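Local coordinates for protein ribonucleoside-diphosphate reductase subunit beta (Bacillus halodurans C-125, PDB 2RCC) that probably supplies precursors for DNA synthesis, as the di-iron small subunit of a class I ribonucleotide reductase that converts ribonucleotides into deoxyribonucleotides, at residues L85-S90 against E141-W146; E233-V236 against L241-E244; I288-A293 against P303-N308. All coordinates share one frame; numbering follows the deposited sequence.

Contact 1 of 3, residues L85-S90 against E141-W146; sequences LAFLDS and EIFEYW
Phe87 and Phe143 carry a buried helix-to-helix contact in the ferritin-like helical bundle of the reductase small subunit, where the C-terminal part of helix 72-87 meets helix 136-147. Their side chains slide past each other in opposite directions, so that each ring lies beside the other residue's CB. Phe87 CB sits 3.7 Å from Phe143 CD1, approaching that ring obliquely, while Phe87 CD1 lies 3.8 Å from Phe143 CB. Different first torsions accompany this exchange. Phe87 has CG anti to its own amide nitrogen (chi1 179°) and reaches across to the other helix, whereas Phe143 has CG anti to its carbonyl carbon (chi1 -59°) and sends its ring back beside helix 72-87. The far edge of the Phe143 ring runs up to Ala86, whose CB lies near the ring plane, 4.0 Å from CE1. Ala86 also touches Tyr126, the probable active-site tyrosine, and Leu130 of the same helix 106-133 packs on Phe143. Asp89, a probable iron ligand, follows two residues after Phe87. Replacing Phe143 by an alanine would probably leave the methyl of Ala86 and one flank of Phe87 without their aromatic neighbour, opening a gap between the two helices. Trp146 takes part through the base of its side chain, since its indole leads away and NE1 is hydrogen-bonded to Lys80 O. Its CB stands over one face of the Phe87 ring, offset toward the rim and 4.3 Å from CD2.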
loop_
_atom_site.group_PDB
_atom_site.type_symbol
_atom_site.label_atom_id
_atom_site.label_comp_id
_atom_site.label_asym_id
_atom_site.label_seq_id
_atom_site.Cartn_x
_atom_site.Cartn_y
_atom_site.Cartn_z
ATOM N N LEU A 85 -4.306 -0.106 -21.596
ATOM C CA LEU A 85 -4.230 -0.513 -20.185
ATOM C C LEU A 85 -2.808 -0.357 -19.622
ATOM O O LEU A 85 -2.650 0.134 -18.506
ATOM C CB LEU A 85 -4.754 -1.946 -19.993
ATOM C CG LEU A 85 -6.276 -2.091 -20.181
ATOM C CD1 LEU A 85 -6.677 -3.560 -20.262
ATOM C CD2 LEU A 85 -7.028 -1.394 -19.077
ATOM N N ALA A 86 -1.798 -0.752 -20.400
ATOM C CA ALA A 86 -0.399 -0.576 -20.020
ATOM C C ALA A 86 -0.009 0.908 -20.012
ATOM O O ALA A 86 0.713 1.333 -19.128
ATOM C CB ALA A 86 0.508 -1.362 -20.953
ATOM N N PHE A 87 -0.517 1.681 -20.978
ATOM C CA PHE A 87 -0.229 3.131 -21.131
ATOM C C PHE A 87 -0.810 4.023 -20.048
ATOM O O PHE A 87 -0.203 5.029 -19.736
ATOM C CB PHE A 87 -0.753 3.642 -22.506
ATOM C CG PHE A 87 -0.539 5.137 -22.769
ATOM C CD1 PHE A 87 0.645 5.601 -23.311
ATOM C CD2 PHE A 87 -1.540 6.070 -22.481
ATOM C CE1 PHE A 87 0.844 6.967 -23.545
ATOM C CE2 PHE A 87 -1.345 7.431 -22.713
ATOM C CZ PHE A 87 -0.154 7.874 -23.248
ATOM N N LEU A 88 -1.973 3.682 -19.503
ATOM C CA LEU A 88 -2.653 4.537 -18.515
ATOM C C LEU A 88 -1.867 4.864 -17.234
ATOM O O LEU A 88 -2.180 5.868 -16.587
ATOM C CB LEU A 88 -4.072 4.021 -18.175
ATOM C CG LEU A 88 -5.143 4.256 -19.249
ATOM C CD1 LEU A 88 -6.391 3.589 -18.817
ATOM C CD2 LEU A 88 -5.412 5.726 -19.549
ATOM N N ASP A 89 -0.868 4.059 -16.865
ATOM C CA ASP A 89 0.018 4.445 -15.753
ATOM C C ASP A 89 0.640 5.826 -16.026
ATOM O O ASP A 89 0.654 6.669 -15.136
ATOM C CB ASP A 89 1.157 3.452 -15.575
ATOM N N SER A 90 1.107 6.028 -17.272
ATOM C CA SER A 90 1.768 7.259 -17.756
ATOM C C SER A 90 0.979 8.555 -17.605
ATOM O O SER A 90 1.504 9.524 -17.053
ATOM C CB SER A 90 2.111 7.133 -19.250
ATOM O OG SER A 90 2.720 5.893 -19.534
ATOM N N GLU A 141 5.157 2.299 -30.587
ATOM C CA GLU A 141 4.217 2.783 -31.572
ATOM C C GLU A 141 2.774 2.791 -31.023
ATOM O O GLU A 141 2.034 3.762 -31.218
ATOM C CB GLU A 141 4.316 1.917 -32.825
ATOM C CG GLU A 141 3.356 2.317 -33.935
ATOM C CD GLU A 141 3.720 1.728 -35.299
ATOM O OE1 GLU A 141 4.476 0.725 -35.342
ATOM O OE2 GLU A 141 3.253 2.282 -36.325
ATOM N N ILE A 142 2.396 1.701 -30.342
ATOM C CA ILE A 142 1.075 1.577 -29.730
ATOM C C ILE A 142 0.883 2.759 -28.765
ATOM O O ILE A 142 -0.146 3.445 -28.810
ATOM C CB ILE A 142 0.887 0.226 -28.962
ATOM C CG1 ILE A 142 0.826 -0.991 -29.914
ATOM C CG2 ILE A 142 -0.389 0.266 -28.118
ATOM C CD1 ILE A 142 0.987 -2.379 -29.214
ATOM N N PHE A 143 1.890 3.015 -27.915
ATOM C CA PHE A 143 1.793 4.108 -26.937
ATOM C C PHE A 143 1.737 5.474 -27.599
ATOM O O PHE A 143 0.984 6.354 -27.144
ATOM C CB PHE A 143 2.925 4.057 -25.901
ATOM C CG PHE A 143 2.980 2.759 -25.090
ATOM C CD1 PHE A 143 1.826 2.056 -24.709
ATOM C CD2 PHE A 143 4.209 2.286 -24.633
ATOM C CE1 PHE A 143 1.927 0.899 -23.962
ATOM C CE2 PHE A 143 4.292 1.133 -23.863
ATOM C CZ PHE A 143 3.153 0.446 -23.530
ATOM N N GLU A 144 2.473 5.631 -28.693
ATOM C CA GLU A 144 2.502 6.890 -29.413
ATOM C C GLU A 144 1.117 7.166 -30.015
ATOM O O GLU A 144 0.627 8.291 -29.925
ATOM C CB GLU A 144 3.599 6.862 -30.472
ATOM C CG GLU A 144 3.989 8.219 -31.057
ATOM C CD GLU A 144 4.657 9.160 -30.049
ATOM O OE1 GLU A 144 5.135 8.697 -28.982
ATOM O OE2 GLU A 144 4.708 10.375 -30.344
ATOM N N TYR A 145 0.477 6.143 -30.585
ATOM C CA TYR A 145 -0.893 6.310 -31.080
ATOM C C TYR A 145 -1.854 6.696 -29.972
ATOM O O TYR A 145 -2.658 7.605 -30.159
ATOM C CB TYR A 145 -1.408 5.075 -31.797
ATOM C CG TYR A 145 -0.899 4.957 -33.208
ATOM C CD1 TYR A 145 -1.304 5.871 -34.183
ATOM C CD2 TYR A 145 -0.049 3.919 -33.590
ATOM C CE1 TYR A 145 -0.863 5.774 -35.479
ATOM C CE2 TYR A 145 0.399 3.817 -34.902
ATOM C CZ TYR A 145 -0.013 4.748 -35.834
ATOM O OH TYR A 145 0.425 4.660 -37.129
ATOM N N TRP A 146 -1.772 6.026 -28.826
ATOM C CA TRP A 146 -2.631 6.414 -27.705
ATOM C C TRP A 146 -2.300 7.805 -27.164
ATOM O O TRP A 146 -3.211 8.526 -26.787
ATOM C CB TRP A 146 -2.614 5.401 -26.574
ATOM C CG TRP A 146 -3.464 4.217 -26.843
ATOM C CD1 TRP A 146 -3.065 2.937 -26.949
ATOM C CD2 TRP A 146 -4.873 4.226 -27.075
ATOM N NE1 TRP A 146 -4.143 2.128 -27.214
ATOM C CE2 TRP A 146 -5.266 2.903 -27.296
ATOM C CE3 TRP A 146 -5.842 5.233 -27.108
ATOM C CZ2 TRP A 146 -6.586 2.552 -27.543
ATOM C CZ3 TRP A 146 -7.157 4.881 -27.331
ATOM C CH2 TRP A 146 -7.509 3.559 -27.561
#

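Contact 2 of 3, residues E233-V236 against L241-E244; sequences ELLV and LNTE
Leu241 O is gripped twice: by the amide of Thr243, in a weak bond of 2.9 Å between Thr243 N and Leu241 O, and by the hydroxyl of Thr246 in the helix that follows. The first of these bonds closes an inverse gamma turn centred on Asn242, which bends the chain sharply between helix 207-237 and helix 244-268. The turn brings Leu241 and Asn242 back against the last turn of helix 207-237. The closest backbone approach is 5.5 Å, between Leu235 CA and Asn242 CA. Leu235 sits where the chain turns back and offers one methyl to each partner. CD1 faces the base of the Leu241 side chain, 4.4 Å from Leu241 CB, and CD2 lies 3.8 Å from Asn242 OD1. With CG anti to the backbone N (chi1 -173°), the Asn242 amide lies across the leucine at about a right angle and presents OD1 to CD2. Deeper in, Leu241 CD1 comes within 4.3 Å of Leu234 O, and helix 172-187 lies against this side of the contact, with Leu176 touching both Leu234 and Leu235 and Lys173 touching Leu241. Thr243 takes the N-cap position of helix 244-268, its OG1 hydrogen-bonded to Thr246 N. The polar bonds of the turn therefore tie it forward, to the start of the next helix, while backward it meets helix 207-237 through leucine side chains, the carbonyl Leu234 O and the amide oxygen of Asn242, all in van der Waals contact. The fit to the earlier helix probably rests on shape and on the four-residue connection, since the two segments share no hydrogen bond.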
loop_
_atom_site.group_PDB
_atom_site.type_symbol
_atom_site.label_atom_id
_atom_site.label_comp_id
_atom_site.label_asym_id
_atom_site.label_seq_id
_atom_site.Cartn_x
_atom_site.Cartn_y
_atom_site.Cartn_z
ATOM N N GLU A 233 -21.465 4.536 4.518
ATOM C CA GLU A 233 -21.112 5.002 5.847
ATOM C C GLU A 233 -21.051 6.525 5.856
ATOM O O GLU A 233 -21.369 7.130 6.868
ATOM C CB GLU A 233 -19.776 4.418 6.303
ATOM C CG GLU A 233 -19.720 2.872 6.438
ATOM C CD GLU A 233 -20.537 2.263 7.578
ATOM O OE1 GLU A 233 -21.134 3.009 8.418
ATOM O OE2 GLU A 233 -20.517 0.998 7.625
ATOM N N LEU A 234 -20.610 7.144 4.761
ATOM C CA LEU A 234 -20.591 8.600 4.679
ATOM C C LEU A 234 -21.996 9.197 4.766
ATOM O O LEU A 234 -22.160 10.271 5.337
ATOM C CB LEU A 234 -19.842 9.116 3.435
ATOM C CG LEU A 234 -18.314 9.054 3.471
ATOM C CD1 LEU A 234 -17.789 9.459 2.106
ATOM C CD2 LEU A 234 -17.744 9.912 4.620
ATOM N N LEU A 235 -22.992 8.520 4.182
ATOM C CA LEU A 235 -24.390 8.951 4.294
ATOM C C LEU A 235 -24.901 8.809 5.740
ATOM O O LEU A 235 -25.695 9.610 6.152
ATOM C CB LEU A 235 -25.313 8.256 3.264
ATOM C CG LEU A 235 -25.414 8.938 1.883
ATOM C CD1 LEU A 235 -24.109 9.241 1.244
ATOM C CD2 LEU A 235 -26.305 8.135 0.900
ATOM N N VAL A 236 -24.431 7.815 6.496
ATOM C CA VAL A 236 -24.786 7.673 7.927
ATOM C C VAL A 236 -24.100 8.768 8.777
ATOM O O VAL A 236 -24.731 9.355 9.656
ATOM C CB VAL A 236 -24.346 6.282 8.486
ATOM C CG1 VAL A 236 -24.498 6.196 10.006
ATOM C CG2 VAL A 236 -25.116 5.186 7.800
ATOM N N LEU A 241 -25.743 14.792 3.267
ATOM C CA LEU A 241 -25.448 14.286 1.948
ATOM C C LEU A 241 -26.527 13.319 1.457
ATOM O O LEU A 241 -26.572 13.027 0.266
ATOM C CB LEU A 241 -24.101 13.565 1.956
ATOM C CG LEU A 241 -22.847 14.347 2.343
ATOM C CD1 LEU A 241 -21.649 13.350 2.333
ATOM C CD2 LEU A 241 -22.584 15.505 1.420
ATOM N N ASN A 242 -27.400 12.837 2.351
ATOM C CA ASN A 242 -28.449 11.890 1.988
ATOM C C ASN A 242 -29.645 12.657 1.435
ATOM O O ASN A 242 -30.665 12.812 2.112
ATOM C CB ASN A 242 -28.829 11.025 3.205
ATOM C CG ASN A 242 -29.782 9.929 2.855
ATOM O OD1 ASN A 242 -29.812 9.472 1.702
ATOM N ND2 ASN A 242 -30.621 9.520 3.829
ATOM N N THR A 243 -29.516 13.144 0.204
ATOM C CA THR A 243 -30.528 13.979 -0.414
ATOM C C THR A 243 -30.951 13.410 -1.771
ATOM O O THR A 243 -30.384 12.443 -2.249
ATOM C CB THR A 243 -29.985 15.422 -0.584
ATOM O OG1 THR A 243 -28.838 15.420 -1.437
ATOM C CG2 THR A 243 -29.579 15.995 0.735
ATOM N N GLU A 244 -31.976 14.011 -2.359
ATOM C CA GLU A 244 -32.392 13.656 -3.714
ATOM C C GLU A 244 -31.313 14.065 -4.692
ATOM O O GLU A 244 -31.054 13.343 -5.639
ATOM C CB GLU A 244 -33.749 14.284 -4.093
ATOM C CG GLU A 244 -34.910 13.578 -3.441
ATOM C CD GLU A 244 -35.073 12.138 -3.935
ATOM O OE1 GLU A 244 -35.183 11.945 -5.159
ATOM O OE2 GLU A 244 -35.094 11.197 -3.105
#

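Contact 3 of 3, residues I288-A293 against P303-N308; sequences IANKRA and PEIKHN
Asn290, buried in helix 278-295, reaches out to Ile305 in the irregular segment that runs back alongside the helix. This one amide makes the tight part of a small contact, in which only 97 Å² is buried in all. Its ND2 lies 2.9 Å from Ile305 O, but the bond is weak, bent to 116° at the hydrogen. The stronger partner of the same nitrogen is Tyr302 O, just ahead of the segment, so two backbone carbonyls of the returning chain share ND2. A chi1 of -70°, with CG anti to the carbonyl carbon, carries the amide out to that chain, where it crosses Ile305 at about a right angle, with ND2 3.8 Å from Ile305 CB. Lys300 and Pro301 of the intervening loop also pack on Asn290. Beyond CB the isoleucine turns away, to pack on Thr283 and Ser286 one to two turns earlier in the helix. The outer side is looser: Pro303 points its CB away from the helix and is exposed, as is His307. The buried amide thus probably gives two carbonyls of an irregular chain a shared donor, one of them only weakly.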
loop_
_atom_site.group_PDB
_atom_site.type_symbol
_atom_site.label_atom_id
_atom_site.label_comp_id
_atom_site.label_asym_id
_atom_site.label_seq_id
_atom_site.Cartn_x
_atom_site.Cartn_y
_atom_site.Cartn_z
ATOM N N ILE A 288 -24.148 -3.319 -15.802
ATOM C CA ILE A 288 -23.081 -3.006 -14.824
ATOM C C ILE A 288 -23.369 -1.686 -14.133
ATOM O O ILE A 288 -23.213 -1.604 -12.909
ATOM C CB ILE A 288 -21.649 -2.950 -15.438
ATOM C CG1 ILE A 288 -21.248 -4.289 -16.083
ATOM C CG2 ILE A 288 -20.615 -2.600 -14.374
ATOM C CD1 ILE A 288 -21.498 -5.482 -15.211
ATOM N N ALA A 289 -23.804 -0.672 -14.887
ATOM C CA ALA A 289 -24.167 0.619 -14.291
ATOM C C ALA A 289 -25.262 0.403 -13.211
ATOM O O ALA A 289 -25.162 0.964 -12.125
ATOM C CB ALA A 289 -24.639 1.633 -15.358
ATOM N N ASN A 290 -26.260 -0.441 -13.517
ATOM C CA ASN A 290 -27.347 -0.773 -12.584
ATOM C C ASN A 290 -26.830 -1.479 -11.353
ATOM O O ASN A 290 -27.291 -1.180 -10.256
ATOM C CB ASN A 290 -28.460 -1.668 -13.194
ATOM C CG ASN A 290 -29.323 -0.977 -14.209
ATOM O OD1 ASN A 290 -29.412 0.258 -14.276
ATOM N ND2 ASN A 290 -30.016 -1.791 -15.000
ATOM N N LYS A 291 -25.907 -2.429 -11.532
ATOM C CA LYS A 291 -25.328 -3.158 -10.401
ATOM C C LYS A 291 -24.620 -2.212 -9.415
ATOM O O LYS A 291 -24.799 -2.335 -8.201
ATOM C CB LYS A 291 -24.364 -4.240 -10.910
ATOM C CG LYS A 291 -23.695 -5.081 -9.828
ATOM C CD LYS A 291 -22.674 -6.043 -10.426
ATOM N N ARG A 292 -23.806 -1.303 -9.939
ATOM C CA ARG A 292 -23.111 -0.310 -9.116
ATOM C C ARG A 292 -24.068 0.604 -8.392
ATOM O O ARG A 292 -23.818 0.954 -7.243
ATOM C CB ARG A 292 -22.128 0.540 -9.924
ATOM C CG ARG A 292 -21.004 -0.275 -10.667
ATOM C CD ARG A 292 -20.467 -1.497 -9.837
ATOM N NE ARG A 292 -19.503 -2.286 -10.583
ATOM C CZ ARG A 292 -19.002 -3.466 -10.218
ATOM N NH1 ARG A 292 -19.400 -4.121 -9.151
ATOM N NH2 ARG A 292 -18.129 -4.040 -10.998
ATOM N N ALA A 293 -25.128 1.025 -9.069
ATOM C CA ALA A 293 -26.134 1.860 -8.442
ATOM C C ALA A 293 -26.741 1.133 -7.230
ATOM O O ALA A 293 -26.866 1.723 -6.162
ATOM C CB ALA A 293 -27.202 2.243 -9.469
ATOM N N PRO A 303 -33.768 0.929 -15.269
ATOM C CA PRO A 303 -34.649 -0.090 -14.673
ATOM C C PRO A 303 -35.152 -1.129 -15.655
ATOM O O PRO A 303 -35.378 -2.251 -15.244
ATOM C CB PRO A 303 -35.804 0.718 -14.072
ATOM C CG PRO A 303 -35.765 2.020 -14.764
ATOM C CD PRO A 303 -34.321 2.281 -15.096
ATOM N N GLU A 304 -35.301 -0.774 -16.934
ATOM C CA GLU A 304 -35.692 -1.743 -17.954
ATOM C C GLU A 304 -34.682 -2.879 -18.125
ATOM O O GLU A 304 -35.077 -3.979 -18.471
ATOM C CB GLU A 304 -35.984 -1.074 -19.313
ATOM C CG GLU A 304 -34.780 -0.596 -20.186
ATOM C CD GLU A 304 -34.097 0.682 -19.703
ATOM O OE1 GLU A 304 -34.326 1.124 -18.565
ATOM O OE2 GLU A 304 -33.320 1.256 -20.494
ATOM N N ILE A 305 -33.391 -2.627 -17.880
ATOM C CA ILE A 305 -32.366 -3.673 -18.025
ATOM C C ILE A 305 -32.279 -4.463 -16.715
ATOM O O ILE A 305 -31.606 -4.037 -15.766
ATOM C CB ILE A 305 -30.953 -3.111 -18.434
ATOM C CG1 ILE A 305 -31.048 -2.158 -19.635
ATOM C CG2 ILE A 305 -29.975 -4.271 -18.717
ATOM C CD1 ILE A 305 -31.694 -2.746 -20.862
ATOM N N LYS A 306 -32.964 -5.608 -16.688
ATOM C CA LYS A 306 -33.025 -6.505 -15.528
ATOM C C LYS A 306 -32.054 -7.695 -15.627
ATOM O O LYS A 306 -31.538 -8.142 -14.603
ATOM C CB LYS A 306 -34.470 -7.009 -15.329
ATOM N N HIS A 307 -31.801 -8.195 -16.840
ATOM C CA HIS A 307 -30.912 -9.350 -17.066
ATOM C C HIS A 307 -29.673 -8.987 -17.881
ATOM O O HIS A 307 -29.654 -7.983 -18.597
ATOM C CB HIS A 307 -31.674 -10.463 -17.793
ATOM C CG HIS A 307 -32.987 -10.806 -17.159
ATOM N ND1 HIS A 307 -33.088 -11.583 -16.023
ATOM C CD2 HIS A 307 -34.256 -10.484 -17.506
ATOM C CE1 HIS A 307 -34.361 -11.716 -15.692
ATOM N NE2 HIS A 307 -35.092 -11.061 -16.577
ATOM N N ASN A 308 -28.642 -9.818 -17.757
ATOM C CA ASN A 308 -27.388 -9.654 -18.495
ATOM C C ASN A 308 -27.495 -10.526 -19.741
ATOM O O ASN A 308 -27.512 -11.755 -19.609
ATOM C CB ASN A 308 -26.190 -10.092 -17.646
ATOM C CG ASN A 308 -24.869 -10.065 -18.418
ATOM O OD1 ASN A 308 -24.753 -9.507 -19.518
ATOM N ND2 ASN A 308 -23.864 -10.665 -17.829
#

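Overall arrangement
The three contacts follow one another along the chain without overlap, all within the helical bundle of the small subunit. Contacts 1 and 2 lie on opposite sides of the chain's centre, their centres 38 Å apart; contact 3 is 31 Å from contact 1 and 22 Å from contact 2, centre to centre, and none touches another. Contact 1 joins two helices far apart in sequence, whereas contacts 2 and 3 fold a turn or tail back on a preceding helix. Arg292 of contact 3 is hydrogen-bonded to Gln221 on helix 207-237, which ends at contact 2. Gln221 directly follows Glu220, a probable iron ligand, so the helix of contact 3 packs next to a probable metal-binding helix.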